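Long-range contacts in ethylbenzene dehydrogenase alpha-subunit (Aromatoleum aromaticum, PDB 2IVF), which is the molybdenum-containing subunit of a multi-subunit enzyme of the molybdopterin oxidoreductase family and holds two pterin guanine dinucleotide cofactors and an iron-sulfur cluster: residues R322-P332 with L374-E383; V435-I444 with E458-S468. One frame throughout, in Å; residues are numbered along the deposited sequence.

Interaction 1: R322-P332 with L374-E383; sequences RQFVCEQTDLP and LKLDFMPALE
Leu382 and Arg322 run alongside each other, oppositely directed, and they bury the most surface here. Leu382 CD1 lies over one face of the Arg322 guanidinium, 3.8 Å from NH1. The same leucine packs CG against Cys326 SG and sends CD2 beside the ring of Pro332. Phe402 of helix 401-408 also touches it. The guanidinium grips Glu383 end-on in a salt bridge. Arg322 NH1 reaches Glu383 OE1 at 2.9 Å, nearly straight at 164° and in the guanidinium plane. Arg322 NH2 reaches Glu383 OE2 at 2.9 Å, less straight, with OE2 tilted from that plane. Both oxygens use their syn lone pairs, and the two planes are 26° apart. Arg322 starts with CG anti to the backbone N (chi1 -177°), then bends at chi3 toward the carboxylate. A water links NH1 to Pro380 O. Met379 bends at chi2 and chi3, which brings CE to Gln323 CA (3.7 Å) and Arg322 CG. At the other end of helix 322-328, Leu374 packs against the Glu327 backbone, and a water joins Glu327 OE1 to Leu376 N. Glu327 OE2 pairs with Lys802. No direct backbone-to-backbone hydrogen bond crosses; apolar packing, one salt bridge and waters hold the loop between strands 365-369 and 385-389.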
# COMPACT_ATOMS: atom_id res chain seq x y z
N ARG A 322 -14.06 -13.86 37.22
CA ARG A 322 -13.85 -15.16 37.83
C ARG A 322 -14.67 -16.24 37.16
O ARG A 322 -14.16 -17.34 36.89
CB ARG A 322 -14.20 -15.10 39.32
CG ARG A 322 -13.95 -16.40 40.06
CD ARG A 322 -14.20 -16.26 41.58
NE ARG A 322 -13.19 -15.40 42.19
CZ ARG A 322 -12.07 -15.83 42.76
NH1 ARG A 322 -11.80 -17.12 42.88
NH2 ARG A 322 -11.23 -14.94 43.25
N GLN A 323 -15.93 -15.95 36.88
CA GLN A 323 -16.83 -16.95 36.30
C GLN A 323 -16.36 -17.43 34.92
O GLN A 323 -16.32 -18.62 34.63
CB GLN A 323 -18.23 -16.36 36.24
CG GLN A 323 -19.35 -17.35 35.98
CD GLN A 323 -20.67 -16.85 36.56
OE1 GLN A 323 -20.72 -15.86 37.32
NE2 GLN A 323 -21.75 -17.53 36.19
N PHE A 324 -15.98 -16.48 34.09
CA PHE A 324 -15.51 -16.73 32.73
C PHE A 324 -14.24 -17.55 32.78
O PHE A 324 -14.09 -18.53 32.03
CB PHE A 324 -15.24 -15.39 32.04
CG PHE A 324 -14.85 -15.50 30.58
CD1 PHE A 324 -13.54 -15.78 30.19
CD2 PHE A 324 -15.80 -15.29 29.58
CE1 PHE A 324 -13.18 -15.87 28.85
CE2 PHE A 324 -15.45 -15.35 28.23
CZ PHE A 324 -14.14 -15.64 27.86
N VAL A 325 -13.32 -17.16 33.65
CA VAL A 325 -12.05 -17.89 33.81
C VAL A 325 -12.30 -19.33 34.23
O VAL A 325 -11.75 -20.28 33.68
CB VAL A 325 -11.14 -17.12 34.78
CG1 VAL A 325 -10.22 -18.01 35.58
CG2 VAL A 325 -10.37 -16.06 33.99
N CYS A 326 -13.18 -19.50 35.19
CA CYS A 326 -13.49 -20.81 35.72
C CYS A 326 -14.18 -21.69 34.72
O CYS A 326 -14.03 -22.89 34.73
CB CYS A 326 -14.35 -20.63 36.96
SG CYS A 326 -13.36 -20.17 38.39
N GLU A 327 -14.91 -21.09 33.80
CA GLU A 327 -15.67 -21.88 32.83
C GLU A 327 -14.85 -22.19 31.58
O GLU A 327 -14.85 -23.33 31.10
CB GLU A 327 -16.96 -21.12 32.51
CG GLU A 327 -17.76 -21.56 31.32
CD GLU A 327 -18.86 -20.54 31.03
OE1 GLU A 327 -19.86 -20.53 31.81
OE2 GLU A 327 -18.71 -19.73 30.07
N GLN A 328 -14.14 -21.18 31.08
CA GLN A 328 -13.62 -21.20 29.74
C GLN A 328 -12.22 -21.74 29.64
O GLN A 328 -11.80 -22.11 28.55
CB GLN A 328 -13.62 -19.78 29.13
CG GLN A 328 -14.98 -19.15 28.89
CD GLN A 328 -15.69 -19.75 27.69
OE1 GLN A 328 -15.13 -19.82 26.61
NE2 GLN A 328 -16.91 -20.22 27.90
N THR A 329 -11.50 -21.80 30.75
CA THR A 329 -10.06 -22.00 30.71
C THR A 329 -9.58 -23.07 31.66
O THR A 329 -10.34 -23.62 32.44
CB THR A 329 -9.28 -20.72 31.06
OG1 THR A 329 -9.29 -20.57 32.48
CG2 THR A 329 -9.86 -19.48 30.37
N ASP A 330 -8.28 -23.36 31.55
CA ASP A 330 -7.64 -24.33 32.39
C ASP A 330 -7.19 -23.72 33.71
O ASP A 330 -6.65 -24.42 34.54
CB ASP A 330 -6.48 -25.03 31.67
CG ASP A 330 -5.30 -24.11 31.37
OD1 ASP A 330 -5.49 -22.87 31.32
OD2 ASP A 330 -4.18 -24.66 31.16
N LEU A 331 -7.45 -22.42 33.92
CA LEU A 331 -6.98 -21.78 35.14
C LEU A 331 -7.45 -22.47 36.43
O LEU A 331 -6.71 -22.51 37.40
CB LEU A 331 -7.30 -20.26 35.16
CG LEU A 331 -6.69 -19.35 34.08
CD1 LEU A 331 -6.72 -17.91 34.60
CD2 LEU A 331 -5.32 -19.75 33.65
N PRO A 332 -8.69 -23.00 36.48
CA PRO A 332 -9.04 -23.78 37.68
C PRO A 332 -8.65 -25.26 37.69
O PRO A 332 -8.96 -25.94 38.64
CB PRO A 332 -10.57 -23.67 37.71
CG PRO A 332 -10.92 -23.63 36.30
CD PRO A 332 -9.87 -22.80 35.61
N LEU A 374 -18.36 -26.99 28.92
CA LEU A 374 -17.71 -26.02 29.79
C LEU A 374 -18.67 -25.51 30.85
O LEU A 374 -18.29 -24.74 31.72
CB LEU A 374 -17.22 -24.83 28.97
CG LEU A 374 -16.23 -25.08 27.84
CD1 LEU A 374 -16.00 -23.77 27.07
CD2 LEU A 374 -14.91 -25.65 28.35
N LYS A 375 -19.93 -25.93 30.77
CA LYS A 375 -20.94 -25.44 31.66
C LYS A 375 -20.62 -25.90 33.08
O LYS A 375 -20.28 -27.07 33.30
CB LYS A 375 -22.30 -25.95 31.19
CG LYS A 375 -23.46 -25.37 31.94
CD LYS A 375 -24.78 -25.87 31.40
CE LYS A 375 -25.93 -25.28 32.22
NZ LYS A 375 -25.93 -23.83 31.96
N LEU A 376 -20.73 -24.98 34.03
CA LEU A 376 -20.39 -25.24 35.41
C LEU A 376 -21.67 -25.37 36.23
O LEU A 376 -22.61 -24.59 36.04
CB LEU A 376 -19.55 -24.09 35.98
CG LEU A 376 -18.15 -23.86 35.41
CD1 LEU A 376 -17.51 -22.65 36.04
CD2 LEU A 376 -17.24 -25.07 35.57
N ASP A 377 -21.67 -26.30 37.15
CA ASP A 377 -22.77 -26.40 38.10
C ASP A 377 -22.31 -26.02 39.52
O ASP A 377 -23.05 -26.21 40.48
CB ASP A 377 -23.45 -27.76 38.01
CG ASP A 377 -22.53 -28.91 38.33
OD1 ASP A 377 -21.36 -28.68 38.69
OD2 ASP A 377 -22.99 -30.06 38.23
N PHE A 378 -21.09 -25.49 39.61
CA PHE A 378 -20.56 -24.93 40.86
C PHE A 378 -19.36 -24.09 40.50
O PHE A 378 -18.85 -24.20 39.40
CB PHE A 378 -20.14 -26.04 41.81
CG PHE A 378 -18.82 -26.66 41.48
CD1 PHE A 378 -18.72 -27.60 40.49
CD2 PHE A 378 -17.68 -26.28 42.14
CE1 PHE A 378 -17.51 -28.16 40.17
CE2 PHE A 378 -16.47 -26.85 41.83
CZ PHE A 378 -16.38 -27.78 40.85
N MET A 379 -18.86 -23.28 41.43
CA MET A 379 -17.67 -22.47 41.16
C MET A 379 -16.41 -23.20 41.60
O MET A 379 -16.19 -23.40 42.78
CB MET A 379 -17.74 -21.14 41.89
CG MET A 379 -18.33 -20.01 41.07
SD MET A 379 -17.17 -19.39 39.83
CE MET A 379 -17.55 -17.63 39.89
N PRO A 380 -15.55 -23.58 40.64
CA PRO A 380 -14.28 -24.20 40.99
C PRO A 380 -13.39 -23.27 41.80
O PRO A 380 -13.48 -22.06 41.64
CB PRO A 380 -13.62 -24.49 39.63
CG PRO A 380 -14.72 -24.40 38.64
CD PRO A 380 -15.74 -23.48 39.18
N ALA A 381 -12.52 -23.84 42.62
CA ALA A 381 -11.47 -23.08 43.29
C ALA A 381 -10.55 -22.46 42.26
O ALA A 381 -10.33 -23.04 41.19
CB ALA A 381 -10.64 -23.99 44.23
N LEU A 382 -10.02 -21.28 42.58
CA LEU A 382 -8.92 -20.70 41.82
C LEU A 382 -7.73 -20.60 42.76
O LEU A 382 -6.71 -21.27 42.57
CB LEU A 382 -9.29 -19.32 41.27
CG LEU A 382 -10.13 -19.35 40.00
CD1 LEU A 382 -10.33 -17.95 39.50
CD2 LEU A 382 -9.51 -20.22 38.89
N GLU A 383 -7.87 -19.78 43.80
CA GLU A 383 -6.78 -19.60 44.74
C GLU A 383 -6.66 -20.83 45.62
O GLU A 383 -7.66 -21.43 46.01
CB GLU A 383 -6.99 -18.33 45.58
CG GLU A 383 -6.94 -17.00 44.76
CD GLU A 383 -8.28 -16.61 44.15
OE1 GLU A 383 -9.21 -17.45 44.20
OE2 GLU A 383 -8.41 -15.46 43.61
O HOH W 1 -13.51 -19.71 42.63
O HOH W 2 -15.70 -25.60 32.55
O HOH W 3 -21.39 -22.25 33.07
O HOH W 4 -10.54 -25.59 40.79

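Interaction 2: V435-I444 with E458-S468; sequences VAKKRTCSYI and ERSLFLAMALS
Ile444 and Leu461 reach toward each other tip to tip, with Ile444 CD1 3.8 Å from Leu461 CD1. Leu461 holds CG anti to its N (chi1 -180°), which directs its branches at the strand. Ile444 CD1 also approaches Phe462 CZ at 3.9 Å, obliquely to the ring. It lies near Glu458 CG as well, but the carboxylate of Glu458 is engaged by Ser448 and Gly227.

A second packing group forms round Met465. Its chain bends at chi2 and chi3 and crosses Thr440 at about a right angle. Met465 CE sits 3.7 Å from Thr440 CG2 and equally far from Ser442 OG. The strand puts alternate side chains on this face: Thr440, Ser442 and Ile444 point inward, Cys441 and Tyr443 away.

Strand 440-444 lies next to strand 249-253 in a parallel sheet. Helix 454-467 packs on one face of it. The axes of segments 440-444 and 458-467 run nearly antiparallel, at 166°, and come within 10.5 Å. This is the layered helix-on-sheet packing of an alpha/beta domain.

Close van der Waals packing joins the end of helix 425-437 to Ser468. Ser468 CB lies 3.2 Å from Val435 O, and Val435 CG1 lies 3.4 Å from Ser468 OG.

The polar bonds are all made within a segment or to other parts of the chain. Thr440 OG1 donates to Lys438 O at 2.8 Å, from above the carbonyl plane. Ser442 O and Ile444 O accept from the hydroxyls of Tyr239 and Tyr225.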
# COMPACT_ATOMS: atom_id res chain seq x y z
N VAL A 435 -8.71 -3.03 30.30
CA VAL A 435 -9.02 -4.31 29.68
C VAL A 435 -10.06 -5.08 30.52
O VAL A 435 -10.96 -5.73 29.99
CB VAL A 435 -7.74 -5.16 29.50
CG1 VAL A 435 -8.07 -6.55 29.04
CG2 VAL A 435 -6.82 -4.49 28.45
N ALA A 436 -9.90 -5.04 31.84
CA ALA A 436 -10.83 -5.75 32.75
C ALA A 436 -12.23 -5.22 32.70
O ALA A 436 -13.16 -5.94 33.05
CB ALA A 436 -10.32 -5.72 34.17
N LYS A 437 -12.40 -3.97 32.31
CA LYS A 437 -13.73 -3.33 32.38
C LYS A 437 -14.33 -2.97 31.02
O LYS A 437 -15.44 -2.47 30.97
CB LYS A 437 -13.63 -2.06 33.22
CG LYS A 437 -13.01 -0.91 32.52
CD LYS A 437 -13.31 0.45 33.22
CE LYS A 437 -12.29 0.71 34.30
NZ LYS A 437 -11.86 2.17 34.38
N LYS A 438 -13.59 -3.20 29.95
CA LYS A 438 -13.99 -2.77 28.62
C LYS A 438 -14.10 -3.94 27.69
O LYS A 438 -13.26 -4.85 27.73
CB LYS A 438 -13.00 -1.76 28.01
CG LYS A 438 -13.05 -0.43 28.74
CD LYS A 438 -12.29 0.64 28.00
CE LYS A 438 -12.12 1.90 28.86
NZ LYS A 438 -13.45 2.25 29.43
N ARG A 439 -15.15 -3.92 26.88
CA ARG A 439 -15.24 -4.84 25.76
C ARG A 439 -14.10 -4.56 24.78
O ARG A 439 -13.97 -3.49 24.22
CB ARG A 439 -16.61 -4.71 25.08
CG ARG A 439 -16.82 -5.68 23.97
CD ARG A 439 -16.99 -7.14 24.50
NE ARG A 439 -17.99 -7.28 25.57
CZ ARG A 439 -19.30 -7.43 25.40
NH1 ARG A 439 -19.86 -7.46 24.20
NH2 ARG A 439 -20.08 -7.55 26.48
N THR A 440 -13.27 -5.57 24.59
CA THR A 440 -11.97 -5.39 24.00
C THR A 440 -11.79 -6.30 22.79
O THR A 440 -12.10 -7.48 22.85
CB THR A 440 -10.87 -5.67 25.00
OG1 THR A 440 -10.96 -4.74 26.11
CG2 THR A 440 -9.46 -5.65 24.30
N CYS A 441 -11.38 -5.69 21.69
CA CYS A 441 -11.13 -6.37 20.43
C CYS A 441 -9.68 -6.00 20.12
O CYS A 441 -9.22 -4.85 20.35
CB CYS A 441 -12.06 -5.85 19.34
SG CYS A 441 -12.02 -6.88 17.84
N SER A 442 -8.96 -6.98 19.59
CA SER A 442 -7.62 -6.79 19.13
C SER A 442 -7.51 -7.12 17.64
O SER A 442 -8.32 -7.89 17.06
CB SER A 442 -6.65 -7.70 19.93
OG SER A 442 -6.77 -7.48 21.32
N TYR A 443 -6.51 -6.54 17.02
CA TYR A 443 -6.00 -7.12 15.77
C TYR A 443 -4.54 -7.38 15.95
O TYR A 443 -3.74 -6.46 15.97
CB TYR A 443 -6.21 -6.22 14.55
CG TYR A 443 -5.98 -6.97 13.24
CD1 TYR A 443 -4.70 -7.04 12.66
CD2 TYR A 443 -7.01 -7.67 12.65
CE1 TYR A 443 -4.50 -7.75 11.49
CE2 TYR A 443 -6.82 -8.34 11.47
CZ TYR A 443 -5.57 -8.38 10.90
OH TYR A 443 -5.35 -9.15 9.76
N ILE A 444 -4.23 -8.66 16.10
CA ILE A 444 -2.90 -9.16 16.06
C ILE A 444 -2.55 -9.44 14.61
O ILE A 444 -3.15 -10.31 13.97
CB ILE A 444 -2.78 -10.52 16.79
CG1 ILE A 444 -3.37 -10.43 18.20
CG2 ILE A 444 -1.30 -10.93 16.87
CD1 ILE A 444 -3.38 -11.76 18.94
N GLU A 458 1.42 -14.03 21.95
CA GLU A 458 -0.00 -14.29 21.75
C GLU A 458 -0.62 -14.99 22.97
O GLU A 458 -1.68 -14.60 23.39
CB GLU A 458 -0.23 -15.17 20.51
CG GLU A 458 0.02 -14.44 19.20
CD GLU A 458 0.28 -15.40 18.03
OE1 GLU A 458 -0.30 -16.50 18.09
OE2 GLU A 458 1.04 -15.04 17.09
N ARG A 459 -0.01 -16.03 23.50
CA ARG A 459 -0.58 -16.67 24.68
C ARG A 459 -0.82 -15.66 25.81
O ARG A 459 -1.81 -15.71 26.55
CB ARG A 459 0.32 -17.80 25.14
CG ARG A 459 0.32 -18.93 24.18
CD ARG A 459 1.39 -19.96 24.57
NE ARG A 459 1.11 -20.57 25.88
CZ ARG A 459 2.01 -21.15 26.64
NH1 ARG A 459 3.27 -21.22 26.25
NH2 ARG A 459 1.64 -21.68 27.78
N SER A 460 0.09 -14.71 25.94
CA SER A 460 0.03 -13.75 27.03
C SER A 460 -1.13 -12.80 26.79
O SER A 460 -1.85 -12.46 27.71
CB SER A 460 1.36 -13.02 27.16
OG SER A 460 2.40 -13.90 27.41
N LEU A 461 -1.31 -12.37 25.54
CA LEU A 461 -2.47 -11.53 25.19
C LEU A 461 -3.76 -12.30 25.44
O LEU A 461 -4.68 -11.80 26.06
CB LEU A 461 -2.40 -11.07 23.72
CG LEU A 461 -3.52 -10.18 23.14
CD1 LEU A 461 -2.99 -9.35 21.91
CD2 LEU A 461 -4.75 -11.02 22.74
N PHE A 462 -3.83 -13.56 25.01
CA PHE A 462 -5.04 -14.33 25.30
C PHE A 462 -5.32 -14.55 26.78
O PHE A 462 -6.48 -14.64 27.18
CB PHE A 462 -5.04 -15.64 24.51
CG PHE A 462 -5.12 -15.41 23.05
CD1 PHE A 462 -6.10 -14.59 22.56
CD2 PHE A 462 -4.22 -15.98 22.16
CE1 PHE A 462 -6.21 -14.31 21.18
CE2 PHE A 462 -4.34 -15.70 20.78
CZ PHE A 462 -5.31 -14.85 20.31
N LEU A 463 -4.28 -14.59 27.60
CA LEU A 463 -4.45 -14.72 29.05
C LEU A 463 -5.14 -13.48 29.59
O LEU A 463 -6.05 -13.58 30.37
CB LEU A 463 -3.10 -14.98 29.74
CG LEU A 463 -3.16 -14.99 31.27
CD1 LEU A 463 -4.14 -16.10 31.77
CD2 LEU A 463 -1.74 -15.16 31.87
N ALA A 464 -4.74 -12.31 29.11
CA ALA A 464 -5.40 -11.05 29.51
C ALA A 464 -6.86 -11.00 29.03
O ALA A 464 -7.74 -10.49 29.74
CB ALA A 464 -4.59 -9.83 28.96
N MET A 465 -7.10 -11.48 27.81
CA MET A 465 -8.46 -11.57 27.29
C MET A 465 -9.28 -12.56 28.11
O MET A 465 -10.43 -12.31 28.39
CB MET A 465 -8.47 -11.95 25.81
CG MET A 465 -7.72 -10.98 24.96
SD MET A 465 -8.40 -9.26 25.15
CE MET A 465 -6.91 -8.29 24.89
N ALA A 466 -8.71 -13.68 28.49
CA ALA A 466 -9.41 -14.63 29.38
C ALA A 466 -9.81 -14.02 30.72
O ALA A 466 -10.95 -14.21 31.23
CB ALA A 466 -8.50 -15.85 29.64
N LEU A 467 -8.83 -13.37 31.34
CA LEU A 467 -8.99 -12.84 32.68
C LEU A 467 -10.05 -11.74 32.65
O LEU A 467 -10.70 -11.54 33.62
CB LEU A 467 -7.68 -12.28 33.21
CG LEU A 467 -6.66 -13.33 33.61
CD1 LEU A 467 -5.26 -12.66 33.76
CD2 LEU A 467 -7.11 -14.12 34.88
N SER A 468 -10.22 -11.09 31.50
CA SER A 468 -11.21 -10.01 31.36
C SER A 468 -12.52 -10.48 30.71
O SER A 468 -13.42 -9.69 30.50
CB SER A 468 -10.60 -8.86 30.59
OG SER A 468 -10.09 -9.27 29.31

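Overall arrangement
Interactions 1 and 2 lie on the same side of the chain's centre, with their own centres about 17 Å apart. They follow one another in sequence, and they touch. Helix 322-328 packs on the C-terminal end of helix 454-467: Phe324 CD1 lies 3.2 Å from Ala466 O, and Val325 CG2 lies 3.7 Å from Leu467 CA. Leu331 CD1 meets Leu467 CD2 just after the helix. Helix 454-467 therefore stands between the sheet of interaction 2 and the helix of interaction 1. Interaction 2 lies near the bound MGD, with the Ile444 side chain about 8 Å from it. Interaction 1 is more peripheral: its centre lies about 32 Å from the chain's centre, that of interaction 2 about 21 Å.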